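Local coordinates for protein vibralactone Cyclase (Boreostereum vibrans, PDB 6KD0) that probably catalyses the cyclization that forms the fused bicyclic beta-lactone of vibralactone, as an enzyme of the alpha/beta hydrolase fold, at residues Ile225-Cys231 with Trp280-Glu286; Ala146-Tyr150 with Ile185-Trp189. All coordinates share one frame; numbering follows the deposited sequence.

Both contacts lie within the alpha/beta hydrolase fold of a single chain. Interaction 2 comes first in the chain. Their centres are 25 Å apart, and the nearest atoms of the two are about 11 Å apart. Interaction 2 packs helix 144-158 on helix 178-192, which follows strand 171-176 and the probable nucleophile elbow at Ser-177. Interaction 1 joins the short helix 227-230 to the turn between strand 273-278 and helix 284-296. That turn carries Asp-281, the probable acid of a Ser-His-Asp triad with Ser-177 and His-311. Strands 171-176 and 273-278, which lead into these elements, run parallel in one sheet with 203-207 between them.

Interaction 1 (Ile225-Cys231 with Trp280-Glu286); sequences IKSMEEC and WDPLRDE
The short helix 227-230 packs on the turn that carries the probable triad acid, and Ser-227 is at the centre of the contact. Its OG donates to Pro-282 O at 2.7 Å, from well above the carbonyl plane. The same OG accepts from Asp-285 N at 2.9 Å, N-H...O angle 159°. One hydroxyl thus ties two backbone sites of 280-286. With chi1 59°, OG sits between the backbone N and the carbonyl carbon of Ser-227, facing the turn.

Asp-285 answers with its carboxylate. OD2 takes Lys-226 N on its anti side at 2.9 Å and Ser-227 N from above the carboxylate plane at 2.7 Å. Two successive backbone N-H groups are therefore gripped by one carboxylate oxygen of helix 284-296.

Asp-281 to Arg-284 form a type I beta turn, and Asp-281 OD1 accepts from Leu-283 N as a cap. Asp-281 OD2 bonds His-311 ND1, consistent with a charge relay to the likely nucleophile Ser-177.

Arg-284 links Asp-285 and Glu-230 in a salt-bridge network. Its NE and NH2 grip Asp-285 side-on. Glu-230 OE2 lies 3.1 Å from Arg-284 NH2, near the guanidinium plane, while NH2 is tilted from the carboxylate plane on its syn side. The bond from NH1 to OE1 is weak. The carboxylate and guanidinium planes of this pair are 46° apart. Ser-227 CB lies over one face of the guanidinium, toward its rim. The positive charge probably eases the closeness of the two carboxylates. Glu-230 OE1 has a second partner in Ser-12 OG.

Apolar contacts flank this polar centre. Met-228 crosses Pro-282 at about a right angle, with SD 3.9 Å from CB of the proline. Cys-231 SG approaches the edge of the Trp-280 indole, 4.0 Å from CD1.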
loop_
_atom_site.group_PDB
_atom_site.type_symbol
_atom_site.label_atom_id
_atom_site.label_comp_id
_atom_site.label_asym_id
_atom_site.label_seq_id
_atom_site.Cartn_x
_atom_site.Cartn_y
_atom_site.Cartn_z
ATOM N N ILE A 225 -11.055 -15.791 10.081
ATOM C CA ILE A 225 -9.785 -15.836 9.361
ATOM C C ILE A 225 -9.688 -17.254 8.808
ATOM O O ILE A 225 -9.202 -18.177 9.468
ATOM C CB ILE A 225 -8.590 -15.458 10.242
ATOM C CG1 ILE A 225 -8.553 -13.971 10.663
ATOM C CG2 ILE A 225 -7.295 -15.691 9.476
ATOM C CD1 ILE A 225 -9.843 -13.207 10.787
ATOM N N LYS A 226 -10.193 -17.437 7.589
ATOM C CA LYS A 226 -10.051 -18.717 6.908
ATOM C C LYS A 226 -8.886 -18.738 5.931
ATOM O O LYS A 226 -8.281 -19.794 5.737
ATOM C CB LYS A 226 -11.346 -19.077 6.168
ATOM C CG LYS A 226 -12.250 -20.033 6.940
ATOM C CD LYS A 226 -13.226 -19.288 7.826
ATOM C CE LYS A 226 -14.096 -20.257 8.617
ATOM N NZ LYS A 226 -13.414 -20.756 9.844
ATOM N N SER A 227 -8.549 -17.584 5.338
ATOM C CA SER A 227 -7.569 -17.537 4.254
ATOM C C SER A 227 -6.183 -17.991 4.698
ATOM O O SER A 227 -5.428 -18.518 3.881
ATOM C CB SER A 227 -7.494 -16.127 3.672
ATOM O OG SER A 227 -7.128 -15.197 4.683
ATOM N N MET A 228 -5.822 -17.802 5.971
ATOM C CA MET A 228 -4.452 -18.116 6.378
ATOM C C MET A 228 -4.137 -19.602 6.241
ATOM O O MET A 228 -2.996 -19.966 5.913
ATOM C CB MET A 228 -4.191 -17.645 7.812
ATOM C CG MET A 228 -2.704 -17.591 8.187
ATOM S SD MET A 228 -1.813 -16.202 7.433
ATOM C CE MET A 228 -2.635 -14.836 8.229
ATOM N N GLU A 229 -5.120 -20.474 6.476
ATOM C CA GLU A 229 -4.952 -21.911 6.273
ATOM C C GLU A 229 -5.364 -22.340 4.865
ATOM O O GLU A 229 -4.655 -23.120 4.215
ATOM C CB GLU A 229 -5.774 -22.686 7.306
ATOM C CG GLU A 229 -5.301 -22.522 8.730
ATOM C CD GLU A 229 -3.864 -22.950 8.918
ATOM O OE1 GLU A 229 -3.459 -23.973 8.318
ATOM O OE2 GLU A 229 -3.143 -22.266 9.672
ATOM N N GLU A 230 -6.507 -21.833 4.392
ATOM C CA GLU A 230 -7.009 -22.209 3.071
ATOM C C GLU A 230 -6.030 -21.804 1.974
ATOM O O GLU A 230 -5.836 -22.543 1.002
ATOM C CB GLU A 230 -8.393 -21.591 2.837
ATOM C CG GLU A 230 -8.763 -21.314 1.358
ATOM C CD GLU A 230 -9.777 -20.169 1.185
ATOM O OE1 GLU A 230 -10.000 -19.717 0.029
ATOM O OE2 GLU A 230 -10.352 -19.720 2.208
ATOM N N CYS A 231 -5.376 -20.648 2.121
ATOM C CA CYS A 231 -4.395 -20.171 1.156
ATOM C C CYS A 231 -2.966 -20.277 1.681
ATOM O O CYS A 231 -2.095 -19.506 1.271
ATOM C CB CYS A 231 -4.710 -18.726 0.769
ATOM S SG CYS A 231 -6.357 -18.517 0.067
ATOM N N TRP A 280 -6.661 -15.047 -3.690
ATOM C CA TRP A 280 -5.847 -16.231 -3.421
ATOM C C TRP A 280 -4.629 -15.836 -2.590
ATOM O O TRP A 280 -3.501 -15.805 -3.072
ATOM C CB TRP A 280 -5.430 -16.876 -4.738
ATOM C CG TRP A 280 -4.875 -18.269 -4.640
ATOM C CD1 TRP A 280 -4.681 -19.021 -3.509
ATOM C CD2 TRP A 280 -4.427 -19.077 -5.737
ATOM N NE1 TRP A 280 -4.149 -20.249 -3.842
ATOM C CE2 TRP A 280 -3.983 -20.304 -5.204
ATOM C CE3 TRP A 280 -4.350 -18.875 -7.119
ATOM C CZ2 TRP A 280 -3.480 -21.331 -6.011
ATOM C CZ3 TRP A 280 -3.848 -19.899 -7.918
ATOM C CH2 TRP A 280 -3.423 -21.105 -7.359
ATOM N N ASP A 281 -4.877 -15.553 -1.308
ATOM C CA ASP A 281 -3.937 -14.780 -0.504
ATOM C C ASP A 281 -4.196 -15.102 0.963
ATOM O O ASP A 281 -5.331 -14.939 1.430
ATOM C CB ASP A 281 -4.127 -13.284 -0.816
ATOM C CG ASP A 281 -3.144 -12.365 -0.097
ATOM O OD1 ASP A 281 -2.374 -12.809 0.790
ATOM O OD2 ASP A 281 -3.154 -11.164 -0.437
ATOM N N PRO A 282 -3.195 -15.595 1.703
ATOM C CA PRO A 282 -3.408 -15.868 3.140
ATOM C C PRO A 282 -3.791 -14.635 3.940
ATOM O O PRO A 282 -4.486 -14.759 4.960
ATOM C CB PRO A 282 -2.051 -16.431 3.596
ATOM C CG PRO A 282 -1.064 -15.878 2.602
ATOM C CD PRO A 282 -1.808 -15.887 1.290
ATOM N N LEU A 283 -3.369 -13.446 3.511
ATOM C CA LEU A 283 -3.714 -12.194 4.189
ATOM C C LEU A 283 -5.097 -11.668 3.816
ATOM O O LEU A 283 -5.467 -10.572 4.256
ATOM C CB LEU A 283 -2.674 -11.114 3.851
ATOM C CG LEU A 283 -1.246 -11.308 4.339
ATOM C CD1 LEU A 283 -0.377 -10.067 4.011
ATOM C CD2 LEU A 283 -1.206 -11.614 5.825
ATOM N N ARG A 284 -5.862 -12.401 3.000
ATOM C CA ARG A 284 -7.124 -11.864 2.506
ATOM C C ARG A 284 -8.084 -11.548 3.646
ATOM O O ARG A 284 -8.649 -10.449 3.713
ATOM C CB ARG A 284 -7.769 -12.845 1.524
ATOM C CG ARG A 284 -9.124 -12.384 0.988
ATOM C CD ARG A 284 -9.879 -13.557 0.327
ATOM N NE ARG A 284 -10.360 -14.527 1.314
ATOM C CZ ARG A 284 -10.325 -15.850 1.168
ATOM N NH1 ARG A 284 -9.805 -16.398 0.075
ATOM N NH2 ARG A 284 -10.812 -16.631 2.123
ATOM N N ASP A 285 -8.284 -12.500 4.554
ATOM C CA ASP A 285 -9.390 -12.364 5.497
ATOM C C ASP A 285 -9.110 -11.336 6.596
ATOM O O ASP A 285 -10.045 -10.659 7.037
ATOM C CB ASP A 285 -9.759 -13.732 6.066
ATOM C CG ASP A 285 -10.536 -14.588 5.061
ATOM O OD1 ASP A 285 -11.082 -14.030 4.080
ATOM O OD2 ASP A 285 -10.576 -15.816 5.228
ATOM N N GLU A 286 -7.859 -11.156 7.033
ATOM C CA GLU A 286 -7.627 -10.083 8.000
ATOM C C GLU A 286 -7.836 -8.715 7.365
ATOM O O GLU A 286 -8.252 -7.769 8.048
ATOM C CB GLU A 286 -6.238 -10.199 8.630
ATOM C CG GLU A 286 -5.065 -9.997 7.686
ATOM C CD GLU A 286 -3.757 -10.392 8.352
ATOM O OE1 GLU A 286 -2.957 -9.495 8.713
ATOM O OE2 GLU A 286 -3.550 -11.606 8.547
#

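Interaction 2 (Ala146-Tyr150 with Ile185-Trp189); sequences AKDVY and IAAHW
Tyr-150 has CG anti to its own backbone N (chi1 -165°), which lays its ring beside helix 178-192. Trp-189 has CG anti to its carbonyl carbon, which directs the indole toward helix 144-158. The rings meet in a T-shaped, edge-to-face pair. The Trp-189 edge points at the face of Tyr-150, with planes at 85° and CE3 3.7 Å from Tyr-150 CG. Trp-189 CB also touches Tyr-150 CE1 at 3.5 Å.

Further along the indole edge, CH2 rests 3.9 Å from Ala-146 CB. Ala-186 CB meets Tyr-150 CD1 at 4.1 Å, and Val-149 CG1 also touches Ala-186 CB. The segment axes approach to 9.8 Å and cross at -58°. Helix 178-192 follows strand 171-176 and the probable nucleophile elbow, and helix 144-158 packs beside it.

Tyr-150 OH bonds Asp-193 OD2, a residue just past helix 178-192. A leucine at Tyr-150 would probably leave the Trp-189 edge without its aromatic face and Asp-193 without this hydroxyl partner.

No hydrogen bond joins the two segments. Their contact therefore depends on van der Waals packing and on the weakly polar attraction between indole C-H groups and the phenol ring.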
loop_
_atom_site.group_PDB
_atom_site.type_symbol
_atom_site.label_atom_id
_atom_site.label_comp_id
_atom_site.label_asym_id
_atom_site.label_seq_id
_atom_site.Cartn_x
_atom_site.Cartn_y
_atom_site.Cartn_z
ATOM N N ALA A 146 6.983 2.428 10.552
ATOM C CA ALA A 146 5.759 3.207 10.700
ATOM C C ALA A 146 6.058 4.647 11.106
ATOM O O ALA A 146 5.446 5.591 10.590
ATOM C CB ALA A 146 4.834 2.530 11.710
ATOM N N LYS A 147 6.998 4.838 12.038
ATOM C CA LYS A 147 7.356 6.189 12.443
ATOM C C LYS A 147 7.979 6.970 11.289
ATOM O O LYS A 147 7.706 8.163 11.141
ATOM C CB LYS A 147 8.281 6.150 13.658
ATOM C CG LYS A 147 7.549 5.778 14.960
ATOM C CD LYS A 147 8.469 5.952 16.177
ATOM C CE LYS A 147 7.790 5.502 17.468
ATOM N NZ LYS A 147 6.448 6.141 17.648
ATOM N N ASP A 148 8.808 6.318 10.452
ATOM C CA ASP A 148 9.340 6.989 9.261
ATOM C C ASP A 148 8.223 7.388 8.308
ATOM O O ASP A 148 8.227 8.497 7.762
ATOM C CB ASP A 148 10.330 6.096 8.512
ATOM C CG ASP A 148 11.665 5.920 9.249
ATOM O OD1 ASP A 148 11.895 6.552 10.307
ATOM O OD2 ASP A 148 12.490 5.129 8.744
ATOM N N VAL A 149 7.273 6.484 8.074
ATOM C CA VAL A 149 6.146 6.802 7.195
ATOM C C VAL A 149 5.394 8.010 7.733
ATOM O O VAL A 149 5.002 8.921 6.980
ATOM C CB VAL A 149 5.234 5.570 7.053
ATOM C CG1 VAL A 149 3.914 5.937 6.367
ATOM C CG2 VAL A 149 5.968 4.450 6.267
ATOM N N TYR A 150 5.225 8.068 9.052
ATOM C CA TYR A 150 4.490 9.178 9.647
ATOM C C TYR A 150 5.274 10.477 9.549
ATOM O O TYR A 150 4.704 11.535 9.266
ATOM C CB TYR A 150 4.170 8.863 11.104
ATOM C CG TYR A 150 3.121 9.775 11.686
ATOM C CD1 TYR A 150 1.809 9.727 11.228
ATOM C CD2 TYR A 150 3.427 10.654 12.707
ATOM C CE1 TYR A 150 0.843 10.547 11.771
ATOM C CE2 TYR A 150 2.458 11.481 13.253
ATOM C CZ TYR A 150 1.184 11.422 12.782
ATOM O OH TYR A 150 0.223 12.235 13.342
ATOM N N ILE A 185 -1.750 2.423 9.955
ATOM C CA ILE A 185 -1.250 2.982 11.206
ATOM C C ILE A 185 -1.205 4.507 11.124
ATOM O O ILE A 185 -1.731 5.210 12.000
ATOM C CB ILE A 185 0.124 2.379 11.556
ATOM C CG1 ILE A 185 -0.030 0.876 11.780
ATOM C CG2 ILE A 185 0.697 3.082 12.783
ATOM C CD1 ILE A 185 1.237 0.083 11.710
ATOM N N ALA A 186 -0.608 5.036 10.048
ATOM C CA ALA A 186 -0.433 6.481 9.928
ATOM C C ALA A 186 -1.768 7.207 9.929
ATOM O O ALA A 186 -1.878 8.305 10.476
ATOM C CB ALA A 186 0.360 6.823 8.665
ATOM N N ALA A 187 -2.787 6.627 9.300
ATOM C CA ALA A 187 -4.087 7.297 9.232
ATOM C C ALA A 187 -4.740 7.401 10.610
ATOM O O ALA A 187 -5.346 8.438 10.945
ATOM C CB ALA A 187 -4.993 6.556 8.250
ATOM N N HIS A 188 -4.609 6.357 11.442
ATOM C CA HIS A 188 -5.119 6.495 12.814
ATOM C C HIS A 188 -4.361 7.579 13.580
ATOM O O HIS A 188 -4.968 8.460 14.230
ATOM C CB HIS A 188 -5.021 5.179 13.568
ATOM C CG HIS A 188 -6.003 4.154 13.111
ATOM N ND1 HIS A 188 -5.838 3.447 11.940
ATOM C CD2 HIS A 188 -7.158 3.713 13.663
ATOM C CE1 HIS A 188 -6.842 2.602 11.797
ATOM N NE2 HIS A 188 -7.661 2.747 12.826
ATOM N N TRP A 189 -3.024 7.508 13.532
ATOM C CA TRP A 189 -2.198 8.511 14.200
ATOM C C TRP A 189 -2.569 9.926 13.765
ATOM O O TRP A 189 -2.690 10.832 14.596
ATOM C CB TRP A 189 -0.726 8.239 13.923
ATOM C CG TRP A 189 -0.182 7.064 14.651
ATOM C CD1 TRP A 189 -0.772 6.381 15.676
ATOM C CD2 TRP A 189 1.084 6.450 14.430
ATOM N NE1 TRP A 189 0.047 5.362 16.094
ATOM C CE2 TRP A 189 1.202 5.393 15.352
ATOM C CE3 TRP A 189 2.135 6.696 13.540
ATOM C CZ2 TRP A 189 2.338 4.588 15.422
ATOM C CZ3 TRP A 189 3.259 5.886 13.599
ATOM C CH2 TRP A 189 3.350 4.841 14.532
#